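Local coordinates for protein copper-containing nitrite reductase (Hyphomicrobium denitrificans 1NES1, PDB 6TFO) that probably reduces nitrite to nitric oxide with electrons from cytochrome c, using copper, as a homotrimer whose chains each carry a tethered extra cupredoxin domain, at residues D85-R90 / L131-G136; F199-V204 / T351-F356. All blocks are in the same frame, centred on the assembly; numbering follows the deposited sequence.

In the fold
Both contacts are mainly buried, lie away from the copper sites and have no hydrogen bond running directly between their segments, yet they join different levels of the fold. Interaction 1 stays within the N-terminal cupredoxin domain, where the turn between two short strands sends a tyrosine onto two aliphatic residues of strand 128-134. Interaction 2 joins two successive cupredoxin domains through strands 200-203 and 351-360, with crossed phenylalanines beside two arginines that share a glutamate. The polar group at the first contact is a tyrosine hydroxyl, bonded to a backbone N outside both segments, whereas the second includes an ionic network. Their centres are about 45 Å apart, on opposite sides of the chain's centre.

Interaction 1 (D85-R90 / L131-G136); sequences DQYAAR and LQVVPG
Tyr87 reaches out from its turn with the far end of its ring to meet Leu131 and Val133. One methyl of Leu131 lies by the ring, with CD2 4.0 Å from Tyr87 CE2, and the two side chains cross at about a right angle. Val133 and Tyr87 approach from opposite directions, with Val133 CG2 3.6 Å from Tyr87 OH. Both methyls approach the ring obliquely. With one residue, Gln132, between them, Leu131 and Val133 project from the same side of strand 128-134, and their branched, apolar ends suit a flat partner.

Tyrosine fits here because its length brings a polar atom to the end of an apolar surface: the hydroxyl is hydrogen-bonded to the backbone N of Lys109, so its polar end has a partner beside the apolar contact. Phe113 meets the ring edge-to-face and Phe105 lies against it as well, which together would limit its swinging. Tyr87 CG is anti to its carbonyl carbon (chi1 -74°), directing the ring toward strand 128-134.

Further out, the backbone fixes where the tyrosine starts. Ala88 N donates to Asp85 O at 2.9 Å, closing a tight turn with Gln86 and Tyr87 at its two central positions. Ala88 follows with positive phi (39°), and with Ala89 forms a G1 beta bulge. On the other side, Leu131 and Val133 are held by backbone bonds to Phe113 and Gly111, respectively. The whole is a bulged hairpin whose aromatic residue packs at the edge of the hydrophobic interior of a cupredoxin beta sandwich, whose facing sheet contributes Phe105.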
ATOM      1  N   ASP C  85       5.217  39.636  -0.963  1.00 68.09           N
ATOM      2  CA  ASP C  85       5.777  40.762  -1.765  1.00 70.86           C
ATOM      3  C   ASP C  85       6.297  41.859  -0.828  1.00 75.70           C
ATOM      4  O   ASP C  85       7.440  42.330  -1.053  1.00 70.61           O
ATOM      5  CB  ASP C  85       4.753  41.304  -2.769  1.00 68.69           C
ATOM      6  CG  ASP C  85       4.544  40.393  -3.975  1.00 64.76           C
ATOM      7  OD1 ASP C  85       5.416  39.567  -4.255  1.00 58.47           O
ATOM      8  OD2 ASP C  85       3.508  40.514  -4.620  1.00 70.56           O
ATOM      9  N   GLN C  86       5.509  42.205   0.199  1.00 77.71           N
ATOM     10  CA  GLN C  86       5.676  43.422   1.039  1.00 75.37           C
ATOM     11  C   GLN C  86       6.898  43.246   1.941  1.00 72.91           C
ATOM     12  O   GLN C  86       7.330  44.240   2.521  1.00 80.90           O
ATOM     13  CB  GLN C  86       4.412  43.698   1.858  1.00 75.48           C
ATOM     14  CG  GLN C  86       3.164  43.805   0.995  1.00 85.53           C
ATOM     15  CD  GLN C  86       2.713  42.494   0.383  1.00 90.67           C
ATOM     16  OE1 GLN C  86       3.143  41.399   0.763  1.00 84.95           O
ATOM     17  NE2 GLN C  86       1.822  42.603  -0.588  1.00 92.34           N
ATOM     18  N   TYR C  87       7.401  42.010   2.060  1.00 65.90           N
ATOM     19  CA  TYR C  87       8.589  41.628   2.865  1.00 56.86           C
ATOM     20  C   TYR C  87       9.745  41.215   1.952  1.00 51.89           C
ATOM     21  O   TYR C  87      10.773  40.763   2.459  1.00 50.25           O
ATOM     22  CB  TYR C  87       8.225  40.493   3.824  1.00 56.18           C
ATOM     23  CG  TYR C  87       7.382  40.962   4.980  1.00 57.39           C
ATOM     24  CD1 TYR C  87       7.956  41.648   6.023  1.00 58.29           C
ATOM     25  CD2 TYR C  87       6.011  40.790   5.006  1.00 59.15           C
ATOM     26  CE1 TYR C  87       7.202  42.105   7.083  1.00 57.81           C
ATOM     27  CE2 TYR C  87       5.241  41.251   6.057  1.00 59.74           C
ATOM     28  CZ  TYR C  87       5.840  41.912   7.109  1.00 57.78           C
ATOM     29  OH  TYR C  87       5.114  42.363   8.172  1.00 65.88           O
ATOM     30  N   ALA C  88       9.597  41.344   0.640  1.00 47.19           N
ATOM     31  CA  ALA C  88      10.582  40.835  -0.334  1.00 50.79           C
ATOM     32  C   ALA C  88      11.138  39.484   0.134  1.00 48.83           C
ATOM     33  O   ALA C  88      12.320  39.235  -0.059  1.00 56.77           O
ATOM     34  CB  ALA C  88      11.672  41.853  -0.489  1.00 53.68           C
ATOM     35  N   ALA C  89      10.295  38.643   0.724  1.00 47.60           N
ATOM     36  CA  ALA C  89      10.638  37.311   1.277  1.00 47.00           C
ATOM     37  C   ALA C  89      10.148  36.231   0.312  1.00 47.90           C
ATOM     38  O   ALA C  89       8.988  36.320  -0.118  1.00 53.00           O
ATOM     39  CB  ALA C  89       9.986  37.150   2.632  1.00 46.63           C
ATOM     40  N   ARG C  90      10.987  35.251  -0.017  1.00 46.38           N
ATOM     41  CA  ARG C  90      10.539  34.099  -0.836  1.00 46.25           C
ATOM     42  C   ARG C  90      11.386  32.865  -0.519  1.00 48.14           C
ATOM     43  O   ARG C  90      12.541  33.008  -0.097  1.00 49.12           O
ATOM     44  CB  ARG C  90      10.580  34.432  -2.328  1.00 43.87           C
ATOM     45  CG  ARG C  90      11.981  34.573  -2.901  1.00 45.05           C
ATOM     46  CD  ARG C  90      11.939  35.275  -4.253  1.00 47.51           C
ATOM     47  NE  ARG C  90      11.128  34.525  -5.198  1.00 48.39           N
ATOM     48  CZ  ARG C  90      10.317  35.066  -6.104  1.00 50.70           C
ATOM     49  NH1 ARG C  90      10.196  36.376  -6.216  1.00 54.53           N
ATOM     50  NH2 ARG C  90       9.600  34.295  -6.896  1.00 51.06           N
ATOM     51  N   LEU C 131      -0.761  35.798   5.305  1.00 53.95           N
ATOM     52  CA  LEU C 131       0.017  36.096   6.529  1.00 52.75           C
ATOM     53  C   LEU C 131      -0.707  37.217   7.267  1.00 52.07           C
ATOM     54  O   LEU C 131      -0.875  38.282   6.667  1.00 49.47           O
ATOM     55  CB  LEU C 131       1.420  36.533   6.108  1.00 53.10           C
ATOM     56  CG  LEU C 131       2.352  36.939   7.244  1.00 58.07           C
ATOM     57  CD1 LEU C 131       2.811  35.717   8.038  1.00 56.52           C
ATOM     58  CD2 LEU C 131       3.557  37.705   6.701  1.00 52.90           C
ATOM     59  N   GLN C 132      -1.148  36.991   8.502  1.00 60.12           N
ATOM     60  CA  GLN C 132      -1.728  38.084   9.328  1.00 62.05           C
ATOM     61  C   GLN C 132      -0.738  38.473  10.420  1.00 57.91           C
ATOM     62  O   GLN C 132      -0.479  37.628  11.307  1.00 56.59           O
ATOM     63  CB  GLN C 132      -3.076  37.737   9.951  1.00 60.88           C
ATOM     64  CG  GLN C 132      -3.987  38.953   9.913  1.00 66.70           C
ATOM     65  CD  GLN C 132      -5.141  38.903  10.872  1.00 69.14           C
ATOM     66  OE1 GLN C 132      -5.440  37.870  11.476  1.00 67.38           O
ATOM     67  NE2 GLN C 132      -5.791  40.050  11.003  1.00 70.30           N
ATOM     68  N   VAL C 133      -0.234  39.707  10.330  1.00 58.63           N
ATOM     69  CA  VAL C 133       0.662  40.356  11.329  1.00 55.54           C
ATOM     70  C   VAL C 133      -0.192  41.276  12.212  1.00 57.09           C
ATOM     71  O   VAL C 133      -0.694  42.300  11.711  1.00 49.53           O
ATOM     72  CB  VAL C 133       1.797  41.119  10.630  1.00 59.89           C
ATOM     73  CG1 VAL C 133       2.808  41.637  11.630  1.00 58.76           C
ATOM     74  CG2 VAL C 133       2.478  40.268   9.565  1.00 64.24           C
ATOM     75  N   VAL C 134      -0.333  40.898  13.483  1.00 57.32           N
ATOM     76  CA  VAL C 134      -1.254  41.492  14.488  1.00 59.09           C
ATOM     77  C   VAL C 134      -0.429  42.327  15.455  1.00 65.97           C
ATOM     78  O   VAL C 134       0.687  41.949  15.811  1.00 64.25           O
ATOM     79  CB  VAL C 134      -2.011  40.365  15.209  1.00 64.77           C
ATOM     80  CG1 VAL C 134      -2.356  40.701  16.649  1.00 72.07           C
ATOM     81  CG2 VAL C 134      -3.250  39.963  14.424  1.00 70.86           C
ATOM     82  N   PRO C 135      -0.932  43.494  15.916  1.00 74.59           N
ATOM     83  CA  PRO C 135      -0.186  44.311  16.868  1.00 71.33           C
ATOM     84  C   PRO C 135      -0.127  43.601  18.229  1.00 66.16           C
ATOM     85  O   PRO C 135      -0.939  42.715  18.484  1.00 67.68           O
ATOM     86  CB  PRO C 135      -0.973  45.627  16.912  1.00 72.71           C
ATOM     87  CG  PRO C 135      -2.387  45.212  16.580  1.00 75.02           C
ATOM     88  CD  PRO C 135      -2.225  44.099  15.558  1.00 82.34           C
ATOM     89  N   GLY C 136       0.853  43.984  19.048  1.00 63.05           N
ATOM     90  CA  GLY C 136       0.975  43.518  20.437  1.00 64.54           C
ATOM     91  C   GLY C 136       1.655  42.167  20.539  1.00 66.74           C
ATOM     92  O   GLY C 136       1.841  41.509  19.506  1.00 69.64           O
TER

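Interaction 2 (F199-V204 / T351-F356)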
ATOM      1  N   PHE C 199      19.284  19.194  42.664  1.00 48.51           N
ATOM      2  CA  PHE C 199      20.766  19.322  42.671  1.00 52.65           C
ATOM      3  C   PHE C 199      21.286  18.928  44.067  1.00 46.43           C
ATOM      4  O   PHE C 199      20.984  19.607  45.043  1.00 44.72           O
ATOM      5  CB  PHE C 199      21.200  20.740  42.282  1.00 57.16           C
ATOM      6  CG  PHE C 199      22.673  20.890  41.998  1.00 57.09           C
ATOM      7  CD1 PHE C 199      23.594  20.982  43.035  1.00 54.65           C
ATOM      8  CD2 PHE C 199      23.135  20.943  40.690  1.00 57.68           C
ATOM      9  CE1 PHE C 199      24.947  21.122  42.764  1.00 56.40           C
ATOM     10  CE2 PHE C 199      24.489  21.084  40.424  1.00 61.41           C
ATOM     11  CZ  PHE C 199      25.391  21.173  41.459  1.00 58.25           C
ATOM     12  N   LEU C 200      21.996  17.812  44.151  1.00 45.51           N
ATOM     13  CA  LEU C 200      22.575  17.299  45.415  1.00 49.67           C
ATOM     14  C   LEU C 200      24.029  17.778  45.509  1.00 54.97           C
ATOM     15  O   LEU C 200      24.792  17.622  44.531  1.00 47.74           O
ATOM     16  CB  LEU C 200      22.471  15.776  45.431  1.00 48.85           C
ATOM     17  CG  LEU C 200      21.076  15.219  45.161  1.00 49.80           C
ATOM     18  CD1 LEU C 200      21.103  13.693  45.159  1.00 51.78           C
ATOM     19  CD2 LEU C 200      20.079  15.737  46.193  1.00 49.25           C
ATOM     20  N   ARG C 201      24.371  18.397  46.636  1.00 58.77           N
ATOM     21  CA  ARG C 201      25.682  19.060  46.876  1.00 51.93           C
ATOM     22  C   ARG C 201      26.205  18.569  48.226  1.00 47.27           C
ATOM     23  O   ARG C 201      25.556  18.833  49.262  1.00 46.11           O
ATOM     24  CB  ARG C 201      25.524  20.583  46.845  1.00 51.65           C
ATOM     25  CG  ARG C 201      26.824  21.324  46.579  1.00 53.19           C
ATOM     26  CD  ARG C 201      26.566  22.756  46.160  1.00 54.27           C
ATOM     27  NE  ARG C 201      27.777  23.421  45.677  1.00 50.56           N
ATOM     28  CZ  ARG C 201      27.797  24.473  44.856  1.00 46.78           C
ATOM     29  NH1 ARG C 201      26.678  24.988  44.375  1.00 43.99           N
ATOM     30  NH2 ARG C 201      28.954  24.988  44.495  1.00 49.64           N
ATOM     31  N   VAL C 202      27.285  17.807  48.192  1.00 42.98           N
ATOM     32  CA  VAL C 202      27.994  17.312  49.397  1.00 46.32           C
ATOM     33  C   VAL C 202      29.494  17.620  49.243  1.00 52.56           C
ATOM     34  O   VAL C 202      29.923  18.172  48.186  1.00 52.49           O
ATOM     35  CB  VAL C 202      27.713  15.812  49.601  1.00 46.51           C
ATOM     36  CG1 VAL C 202      26.224  15.564  49.804  1.00 45.57           C
ATOM     37  CG2 VAL C 202      28.275  14.952  48.466  1.00 47.93           C
ATOM     38  N   ARG C 203      30.259  17.318  50.290  1.00 56.43           N
ATOM     39  CA  ARG C 203      31.728  17.484  50.340  1.00 52.81           C
ATOM     40  C   ARG C 203      32.322  16.075  50.250  1.00 50.24           C
ATOM     41  O   ARG C 203      31.714  15.160  50.831  1.00 50.88           O
ATOM     42  CB  ARG C 203      32.051  18.231  51.635  1.00 59.81           C
ATOM     43  CG  ARG C 203      33.535  18.369  51.928  1.00 70.43           C
ATOM     44  CD  ARG C 203      33.763  18.408  53.432  1.00 82.99           C
ATOM     45  NE  ARG C 203      35.087  18.924  53.749  1.00 81.69           N
ATOM     46  CZ  ARG C 203      36.214  18.210  53.707  1.00 82.98           C
ATOM     47  NH1 ARG C 203      36.203  16.918  53.412  1.00 83.81           N
ATOM     48  NH2 ARG C 203      37.363  18.791  53.992  1.00 96.39           N
ATOM     49  N   VAL C 204      33.431  15.876  49.534  1.00 50.46           N
ATOM     50  CA  VAL C 204      34.132  14.557  49.529  1.00 49.59           C
ATOM     51  C   VAL C 204      34.361  14.150  50.989  1.00 55.83           C
ATOM     52  O   VAL C 204      34.564  15.059  51.848  1.00 57.59           O
ATOM     53  CB  VAL C 204      35.435  14.552  48.709  1.00 51.62           C
ATOM     54  CG1 VAL C 204      36.500  15.507  49.259  1.00 51.86           C
ATOM     55  CG2 VAL C 204      35.979  13.134  48.556  1.00 51.89           C
ATOM     56  N   THR C 351      31.270  36.477  36.988  1.00 48.78           N
ATOM     57  CA  THR C 351      31.695  35.121  36.574  1.00 54.62           C
ATOM     58  C   THR C 351      30.525  34.173  36.850  1.00 55.95           C
ATOM     59  O   THR C 351      29.995  34.196  37.976  1.00 56.36           O
ATOM     60  CB  THR C 351      32.970  34.669  37.287  1.00 52.86           C
ATOM     61  OG1 THR C 351      32.653  34.802  38.672  1.00 65.32           O
ATOM     62  CG2 THR C 351      34.191  35.470  36.888  1.00 50.37           C
ATOM     63  N   VAL C 352      30.138  33.404  35.837  1.00 54.11           N
ATOM     64  CA  VAL C 352      28.976  32.481  35.851  1.00 50.50           C
ATOM     65  C   VAL C 352      29.516  31.055  35.735  1.00 47.81           C
ATOM     66  O   VAL C 352      30.426  30.827  34.889  1.00 49.57           O
ATOM     67  CB  VAL C 352      28.023  32.819  34.694  1.00 50.72           C
ATOM     68  CG1 VAL C 352      26.947  31.753  34.538  1.00 53.36           C
ATOM     69  CG2 VAL C 352      27.418  34.198  34.878  1.00 53.06           C
ATOM     70  N   ARG C 353      29.013  30.148  36.568  1.00 46.45           N
ATOM     71  CA  ARG C 353      29.279  28.696  36.423  1.00 50.61           C
ATOM     72  C   ARG C 353      27.970  27.993  36.036  1.00 50.69           C
ATOM     73  O   ARG C 353      26.956  28.188  36.737  1.00 52.36           O
ATOM     74  CB  ARG C 353      29.864  28.073  37.696  1.00 51.26           C
ATOM     75  CG  ARG C 353      29.826  26.552  37.664  1.00 53.73           C
ATOM     76  CD  ARG C 353      30.759  25.887  38.637  1.00 53.36           C
ATOM     77  NE  ARG C 353      30.653  26.510  39.933  1.00 57.81           N
ATOM     78  CZ  ARG C 353      31.659  27.034  40.615  1.00 55.98           C
ATOM     79  NH1 ARG C 353      31.423  27.581  41.790  1.00 59.43           N
ATOM     80  NH2 ARG C 353      32.894  26.988  40.152  1.00 54.76           N
ATOM     81  N   ILE C 354      28.007  27.166  34.989  1.00 45.59           N
ATOM     82  CA  ILE C 354      26.893  26.239  34.624  1.00 44.24           C
ATOM     83  C   ILE C 354      27.338  24.803  34.924  1.00 44.98           C
ATOM     84  O   ILE C 354      28.326  24.342  34.313  1.00 39.72           O
ATOM     85  CB  ILE C 354      26.480  26.415  33.153  1.00 43.23           C
ATOM     86  CG1 ILE C 354      26.141  27.874  32.824  1.00 40.98           C
ATOM     87  CG2 ILE C 354      25.341  25.464  32.825  1.00 41.85           C
ATOM     88  CD1 ILE C 354      25.891  28.148  31.367  1.00 40.19           C
ATOM     89  N   PHE C 355      26.659  24.145  35.869  1.00 44.56           N
ATOM     90  CA  PHE C 355      26.651  22.670  36.008  1.00 47.21           C
ATOM     91  C   PHE C 355      25.727  22.104  34.923  1.00 52.93           C
ATOM     92  O   PHE C 355      24.495  22.295  35.012  1.00 44.99           O
ATOM     93  CB  PHE C 355      26.167  22.246  37.391  1.00 49.05           C
ATOM     94  CG  PHE C 355      26.999  22.771  38.523  1.00 44.68           C
ATOM     95  CD1 PHE C 355      28.216  22.197  38.818  1.00 44.71           C
ATOM     96  CD2 PHE C 355      26.558  23.831  39.284  1.00 45.16           C
ATOM     97  CE1 PHE C 355      28.989  22.687  39.862  1.00 48.33           C
ATOM     98  CE2 PHE C 355      27.329  24.312  40.330  1.00 48.28           C
ATOM     99  CZ  PHE C 355      28.542  23.741  40.620  1.00 46.08           C
ATOM    100  N   PHE C 356      26.316  21.465  33.911  1.00 53.52           N
ATOM    101  CA  PHE C 356      25.611  20.944  32.713  1.00 51.36           C
ATOM    102  C   PHE C 356      25.799  19.433  32.635  1.00 50.40           C
ATOM    103  O   PHE C 356      26.944  18.973  32.518  1.00 44.04           O
ATOM    104  CB  PHE C 356      26.116  21.583  31.420  1.00 46.84           C
ATOM    105  CG  PHE C 356      25.430  21.041  30.193  1.00 47.57           C
ATOM    106  CD1 PHE C 356      24.124  21.386  29.903  1.00 48.73           C
ATOM    107  CD2 PHE C 356      26.076  20.152  29.349  1.00 49.03           C
ATOM    108  CE1 PHE C 356      23.492  20.870  28.780  1.00 49.96           C
ATOM    109  CE2 PHE C 356      25.443  19.635  28.231  1.00 45.17           C
ATOM    110  CZ  PHE C 356      24.148  19.989  27.951  1.00 45.18           C
TER
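The Phe355 ring has Phe199 over one face and Arg353 on the opposite one: Phe199 CZ stands above its centre, while the aliphatic CG of Arg353 lies offset toward the rim. The phenylalanines cross, their planes at 54° and centroids 4.8 Å apart, with Phe199 CE2 3.6 Å from Phe355 CG. Phe199 CG is anti to the backbone N (chi1 -168°), which carries the ring across to its partner.

Arg201 crosses Phe355 at about a right angle, with guanidinium and ring planes 84° apart. Phe355 CZ lies over one guanidinium face, 4.1 Å from Arg201 NH2, while Arg353 NH1 sits at the guanidinium edge, 4.5 Å from the same NH2. These two arginines gather round the carboxylate of Glu294, whose OE1 bridges to Arg201 and OE2 to Arg353; Glu283 also pairs with Arg201 NE. Arginine suits both places, combining a long apolar stem with several N-H donors for the carboxylates nearby.

Were Phe355 cut back to an alanine, a gap would probably open between Phe199 and the Arg353 stem, leaving the Phe199 ring freer to turn. Leu281 and Ile403, from the sheets of strands 200-203 and 351-360, also touch Phe355. Such an aromatic pair edged by ionic groups joins two cupredoxin domains here, as part of the paired-domain core characteristic of copper nitrite reductases.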